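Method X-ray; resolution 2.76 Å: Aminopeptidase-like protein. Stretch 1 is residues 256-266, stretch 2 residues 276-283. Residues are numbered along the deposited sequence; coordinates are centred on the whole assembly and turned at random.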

ATOM      1  N   THR A 256       3.529 -49.980  -3.792  1.00 41.92           N
ATOM      2  CA  THR A 256       3.223 -48.549  -3.719  1.00 42.02           C
ATOM      3  C   THR A 256       3.481 -47.963  -2.333  1.00 44.31           C
ATOM      4  O   THR A 256       3.350 -46.757  -2.130  1.00 38.60           O
ATOM      5  CB  THR A 256       1.757 -48.251  -4.098  1.00 46.05           C
ATOM      6  OG1 THR A 256       0.874 -49.010  -3.261  1.00 46.27           O
ATOM      7  CG2 THR A 256       1.495 -48.596  -5.554  1.00 38.45           C
ATOM      8  N   GLN A 257       3.872 -48.817  -1.394  1.00 43.62           N
ATOM      9  CA  GLN A 257       3.949 -48.449   0.016  1.00 41.02           C
ATOM     10  C   GLN A 257       5.382 -48.550   0.530  1.00 43.93           C
ATOM     11  O   GLN A 257       6.224 -49.176  -0.114  1.00 44.46           O
ATOM     12  CB  GLN A 257       3.027 -49.351   0.842  1.00 39.56           C
ATOM     13  CG  GLN A 257       1.618 -49.462   0.291  1.00 41.23           C
ATOM     14  CD  GLN A 257       0.803 -48.209   0.528  1.00 41.59           C
ATOM     15  OE1 GLN A 257       0.776 -47.673   1.635  1.00 40.59           O
ATOM     16  NE2 GLN A 257       0.145 -47.723  -0.518  1.00 39.86           N
ATOM     17  N   PRO A 258       5.678 -47.899   1.668  1.00 41.41           N
ATOM     18  CA  PRO A 258       6.996 -48.105   2.278  1.00 41.54           C
ATOM     19  C   PRO A 258       7.208 -49.578   2.608  1.00 40.49           C
ATOM     20  O   PRO A 258       6.346 -50.177   3.253  1.00 40.40           O
ATOM     21  CB  PRO A 258       6.932 -47.254   3.549  1.00 43.39           C
ATOM     22  CG  PRO A 258       5.921 -46.204   3.244  1.00 42.49           C
ATOM     23  CD  PRO A 258       4.892 -46.877   2.384  1.00 41.33           C
ATOM     24  N   PRO A 259       8.341 -50.156   2.175  1.00 40.84           N
ATOM     25  CA  PRO A 259       8.586 -51.595   2.331  1.00 44.67           C
ATOM     26  C   PRO A 259       8.496 -52.017   3.784  1.00 42.19           C
ATOM     27  O   PRO A 259       7.988 -53.088   4.118  1.00 42.94           O
ATOM     28  CB  PRO A 259      10.016 -51.772   1.810  1.00 47.04           C
ATOM     29  CG  PRO A 259      10.264 -50.586   0.948  1.00 49.63           C
ATOM     30  CD  PRO A 259       9.490 -49.464   1.567  1.00 43.16           C
ATOM     31  N   LYS A 260       8.984 -51.135   4.642  1.00 44.62           N
ATOM     32  CA  LYS A 260       9.085 -51.399   6.061  1.00 41.46           C
ATOM     33  C   LYS A 260       7.747 -51.326   6.781  1.00 44.14           C
ATOM     34  O   LYS A 260       7.552 -51.977   7.807  1.00 47.53           O
ATOM     35  CB  LYS A 260      10.068 -50.422   6.683  1.00 44.76           C
ATOM     36  CG  LYS A 260      11.294 -51.127   7.151  1.00 57.35           C
ATOM     37  CD  LYS A 260      12.333 -50.210   7.713  1.00 70.49           C
ATOM     38  CE  LYS A 260      13.681 -50.864   7.518  1.00 65.39           C
ATOM     39  NZ  LYS A 260      14.704 -50.239   8.380  1.00 76.02           N
ATOM     40  N   LEU A 261       6.833 -50.525   6.246  1.00 42.31           N
ATOM     41  CA  LEU A 261       5.486 -50.456   6.791  1.00 39.73           C
ATOM     42  C   LEU A 261       4.719 -51.718   6.421  1.00 41.13           C
ATOM     43  O   LEU A 261       4.000 -52.279   7.245  1.00 39.55           O
ATOM     44  CB  LEU A 261       4.757 -49.211   6.281  1.00 40.92           C
ATOM     45  CG  LEU A 261       3.329 -48.989   6.784  1.00 31.84           C
ATOM     46  CD1 LEU A 261       3.296 -48.846   8.298  1.00 31.13           C
ATOM     47  CD2 LEU A 261       2.717 -47.769   6.114  1.00 33.12           C
ATOM     48  N   VAL A 262       4.892 -52.165   5.180  1.00 41.09           N
ATOM     49  CA  VAL A 262       4.233 -53.374   4.697  1.00 40.48           C
ATOM     50  C   VAL A 262       4.621 -54.589   5.538  1.00 42.93           C
ATOM     51  O   VAL A 262       3.755 -55.349   5.973  1.00 39.37           O
ATOM     52  CB  VAL A 262       4.565 -53.641   3.215  1.00 38.15           C
ATOM     53  CG1 VAL A 262       3.944 -54.952   2.750  1.00 35.93           C
ATOM     54  CG2 VAL A 262       4.085 -52.483   2.353  1.00 35.79           C
ATOM     55  N   LYS A 263       5.919 -54.767   5.777  1.00 43.92           N
ATOM     56  CA  LYS A 263       6.386 -55.882   6.598  1.00 41.72           C
ATOM     57  C   LYS A 263       5.867 -55.766   8.023  1.00 44.38           C
ATOM     58  O   LYS A 263       5.536 -56.770   8.653  1.00 46.24           O
ATOM     59  CB  LYS A 263       7.911 -55.957   6.625  1.00 36.42           C
ATOM     60  CG  LYS A 263       8.583 -56.146   5.284  1.00 37.88           C
ATOM     61  CD  LYS A 263      10.086 -56.234   5.483  1.00 38.19           C
ATOM     62  CE  LYS A 263      10.836 -55.454   4.422  1.00 49.66           C
ATOM     63  NZ  LYS A 263      12.261 -55.242   4.802  1.00 59.50           N
ATOM     64  N   LEU A 264       5.810 -54.539   8.531  1.00 43.64           N
ATOM     65  CA  LEU A 264       5.321 -54.315   9.882  1.00 45.26           C
ATOM     66  C   LEU A 264       3.847 -54.692   9.958  1.00 47.26           C
ATOM     67  O   LEU A 264       3.424 -55.374  10.887  1.00 44.49           O
ATOM     68  CB  LEU A 264       5.537 -52.860  10.306  1.00 41.93           C
ATOM     69  CG  LEU A 264       5.571 -52.610  11.815  1.00 47.01           C
ATOM     70  CD1 LEU A 264       6.708 -53.394  12.450  1.00 46.93           C
ATOM     71  CD2 LEU A 264       5.710 -51.126  12.120  1.00 44.12           C
ATOM     72  N   ILE A 265       3.076 -54.270   8.960  1.00 43.84           N
ATOM     73  CA  ILE A 265       1.653 -54.585   8.907  1.00 39.80           C
ATOM     74  C   ILE A 265       1.411 -56.090   8.731  1.00 44.47           C
ATOM     75  O   ILE A 265       0.494 -56.645   9.338  1.00 55.06           O
ATOM     76  CB  ILE A 265       0.950 -53.803   7.770  1.00 44.29           C
ATOM     77  CG1 ILE A 265       0.998 -52.296   8.046  1.00 39.79           C
ATOM     78  CG2 ILE A 265      -0.490 -54.266   7.593  1.00 37.76           C
ATOM     79  CD1 ILE A 265       0.404 -51.885   9.379  1.00 35.15           C
ATOM     80  N   LEU A 266       2.236 -56.756   7.924  1.00 43.97           N
ATOM     81  CA  LEU A 266       2.055 -58.191   7.689  1.00 49.71           C
ATOM     82  C   LEU A 266       2.271 -59.025   8.950  1.00 52.48           C
ATOM     83  O   LEU A 266       1.590 -60.029   9.152  1.00 52.10           O
ATOM     84  CB  LEU A 266       2.994 -58.699   6.590  1.00 45.02           C
ATOM     85  CG  LEU A 266       2.725 -58.397   5.114  1.00 48.23           C
ATOM     86  CD1 LEU A 266       3.990 -58.648   4.312  1.00 42.86           C
ATOM     87  CD2 LEU A 266       1.583 -59.243   4.574  1.00 55.18           C
ATOM     88  N   SER A 276      -0.701 -60.717  -0.568  1.00 45.38           N
ATOM     89  CA  SER A 276      -1.979 -60.995   0.085  1.00 43.08           C
ATOM     90  C   SER A 276      -2.714 -59.724   0.504  1.00 44.36           C
ATOM     91  O   SER A 276      -3.874 -59.780   0.915  1.00 43.48           O
ATOM     92  CB  SER A 276      -1.771 -61.883   1.312  1.00 46.94           C
ATOM     93  OG  SER A 276      -1.254 -63.150   0.948  1.00 57.35           O
ATOM     94  N   ILE A 277      -2.037 -58.583   0.425  1.00 39.45           N
ATOM     95  CA  ILE A 277      -2.676 -57.313   0.741  1.00 35.18           C
ATOM     96  C   ILE A 277      -3.115 -56.629  -0.549  1.00 34.37           C
ATOM     97  O   ILE A 277      -2.286 -56.248  -1.377  1.00 35.60           O
ATOM     98  CB  ILE A 277      -1.743 -56.388   1.544  1.00 32.98           C
ATOM     99  CG1 ILE A 277      -1.339 -57.069   2.854  1.00 27.60           C
ATOM    100  CG2 ILE A 277      -2.423 -55.059   1.824  1.00 28.55           C
ATOM    101  CD1 ILE A 277      -0.467 -56.222   3.746  1.00 36.93           C
ATOM    102  N   LEU A 278      -4.427 -56.517  -0.730  1.00 33.13           N
ATOM    103  CA  LEU A 278      -4.999 -55.901  -1.922  1.00 32.01           C
ATOM    104  C   LEU A 278      -5.016 -54.378  -1.807  1.00 38.72           C
ATOM    105  O   LEU A 278      -4.896 -53.665  -2.805  1.00 39.65           O
ATOM    106  CB  LEU A 278      -6.414 -56.432  -2.168  1.00 34.42           C
ATOM    107  CG  LEU A 278      -6.602 -57.954  -2.108  1.00 35.45           C
ATOM    108  CD1 LEU A 278      -8.063 -58.331  -2.294  1.00 40.05           C
ATOM    109  CD2 LEU A 278      -5.734 -58.667  -3.135  1.00 34.78           C
ATOM    110  N   ASN A 279      -5.151 -53.899  -0.574  1.00 41.22           N
ATOM    111  CA  ASN A 279      -5.241 -52.478  -0.268  1.00 36.89           C
ATOM    112  C   ASN A 279      -5.308 -52.312   1.241  1.00 38.58           C
ATOM    113  O   ASN A 279      -5.461 -53.292   1.969  1.00 37.18           O
ATOM    114  CB  ASN A 279      -6.476 -51.845  -0.920  1.00 33.03           C
ATOM    115  CG  ASN A 279      -6.199 -50.462  -1.479  1.00 39.65           C
ATOM    116  OD1 ASN A 279      -5.998 -49.505  -0.732  1.00 43.28           O
ATOM    117  ND2 ASN A 279      -6.197 -50.350  -2.803  1.00 38.39           N
ATOM    118  N   TRP A 280      -5.174 -51.081   1.715  1.00 38.57           N
ATOM    119  CA  TRP A 280      -5.473 -50.798   3.108  1.00 36.11           C
ATOM    120  C   TRP A 280      -5.933 -49.361   3.273  1.00 31.67           C
ATOM    121  O   TRP A 280      -5.690 -48.514   2.413  1.00 31.07           O
ATOM    122  CB  TRP A 280      -4.272 -51.087   4.022  1.00 31.88           C
ATOM    123  CG  TRP A 280      -3.002 -50.317   3.744  1.00 36.77           C
ATOM    124  CD1 TRP A 280      -2.891 -49.006   3.377  1.00 32.50           C
ATOM    125  CD2 TRP A 280      -1.662 -50.798   3.908  1.00 35.44           C
ATOM    126  NE1 TRP A 280      -1.568 -48.657   3.256  1.00 28.42           N
ATOM    127  CE2 TRP A 280      -0.793 -49.739   3.582  1.00 34.97           C
ATOM    128  CE3 TRP A 280      -1.114 -52.028   4.284  1.00 32.77           C
ATOM    129  CZ2 TRP A 280       0.592 -49.872   3.622  1.00 32.36           C
ATOM    130  CZ3 TRP A 280       0.264 -52.157   4.318  1.00 34.42           C
ATOM    131  CH2 TRP A 280       1.100 -51.085   3.989  1.00 32.34           C
ATOM    132  N   GLU A 281      -6.638 -49.103   4.365  1.00 33.95           N
ATOM    133  CA  GLU A 281      -7.015 -47.750   4.712  1.00 33.11           C
ATOM    134  C   GLU A 281      -6.357 -47.404   6.035  1.00 31.09           C
ATOM    135  O   GLU A 281      -6.805 -47.846   7.090  1.00 32.02           O
ATOM    136  CB  GLU A 281      -8.536 -47.634   4.796  1.00 32.05           C
ATOM    137  CG  GLU A 281      -9.121 -46.461   4.041  1.00 30.22           C
ATOM    138  CD  GLU A 281     -10.620 -46.583   3.862  1.00 41.67           C
ATOM    139  OE1 GLU A 281     -11.336 -45.602   4.152  1.00 46.17           O
ATOM    140  OE2 GLU A 281     -11.082 -47.658   3.426  1.00 44.43           O
ATOM    141  N   LEU A 282      -5.312 -46.587   5.980  1.00 29.30           N
ATOM    142  CA  LEU A 282      -4.526 -46.289   7.168  1.00 32.85           C
ATOM    143  C   LEU A 282      -4.415 -44.790   7.365  1.00 32.52           C
ATOM    144  O   LEU A 282      -4.355 -44.027   6.400  1.00 36.43           O
ATOM    145  CB  LEU A 282      -3.132 -46.918   7.074  1.00 34.90           C
ATOM    146  CG  LEU A 282      -3.061 -48.440   6.917  1.00 28.12           C
ATOM    147  CD1 LEU A 282      -1.624 -48.894   6.738  1.00 24.88           C
ATOM    148  CD2 LEU A 282      -3.685 -49.130   8.114  1.00 28.07           C
ATOM    149  N   GLU A 283      -4.397 -44.372   8.624  1.00 31.96           N
ATOM    150  CA  GLU A 283      -4.276 -42.964   8.957  1.00 34.64           C
ATOM    151  C   GLU A 283      -3.268 -42.771  10.078  1.00 30.95           C
ATOM    152  O   GLU A 283      -2.881 -43.727  10.750  1.00 29.37           O
ATOM    153  CB  GLU A 283      -5.635 -42.390   9.361  1.00 34.48           C
ATOM    154  CG  GLU A 283      -6.306 -43.148  10.493  1.00 36.55           C
ATOM    155  CD  GLU A 283      -7.748 -42.731  10.703  1.00 44.48           C
ATOM    156  OE1 GLU A 283      -8.531 -42.782   9.732  1.00 47.13           O
ATOM    157  OE2 GLU A 283      -8.096 -42.353  11.841  1.00 50.10           O
TER

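Helix 259-266 lies across strand 277-283. Their axes run nearly at right angles, at 104°, and come no closer than 11.9 Å. That gap is wide enough for side chains from both elements to fill it. No clear hydrogen bond joins the two stretches, and the contact is mostly apolar.

P258 holds the N-cap position of the helix. Its carbonyl oxygen accepts from V262 N, with P258 O at 3.1 Å. The i to i+4 pattern then continues, down to L266 N and V262 O at 2.8 Å. This winding brings L261, V262 and I265 to the indole of W280.

W280 is the centre of the contact and gives the largest buried area. Its CA-to-CB bond points toward the helix. Chi1 is p (60°) and chi2 is 39°, which carries the six-membered part of the indole in among the helix side chains. Three of them meet it there. L261 CD2 lies 3.9 Å from W280 CZ2, V262 CG2 lies 3.7 Å from W280 CH2, and I265 CG1 lies 3.8 Å from W280 CZ3. All three approach obliquely. These are van der Waals contacts between apolar groups.

Q257 comes to the edge of the same ring, near its plane. Its chi1 and chi2 are both m (-50° and -74°), a folded shape that places the amide beside the indole. Q257 OE1 is 3.0 Å from W280 CZ2 and also 3.0 Å from W280 NE1; the geometry leaves the nature of the polar pair open. The other end of the amide is settled: Q257 NE2 donates to T256 OG1 at 3.1 Å, with a nearly straight angle of 164°. This bond helps hold the folded side chain.

I265 touches three strand residues. Both its chi angles are m. Besides W280, it reaches I277, with I265 CG2 4.3 Å from I277 CD1, and L282, with I265 CD1 4.5 Å from L282 CD1. The last two are looser contacts.

I277 points toward the helix with chi1 m and chi2 t, so its chain is extended at CD1. That methyl meets L266 CD2 at 3.7 Å. L266 starts sideways, but with chi1 m and chi2 t its end comes nearer to the strand. L282 has the same m, t conformation as I277 and also points toward the helix.

The spacing from I277 to W280 is three residues, not two, and L278 between them has phi/psi of -82/-31, away from regular strand values. From W280 to L282 the usual two-residue spacing returns. The CA-to-CB bond of N279 points away, though the end of its side chain comes nearer; it makes no contact with the helix. N279 OD1 accepts a weak bond from W280 N at 3.0 Å.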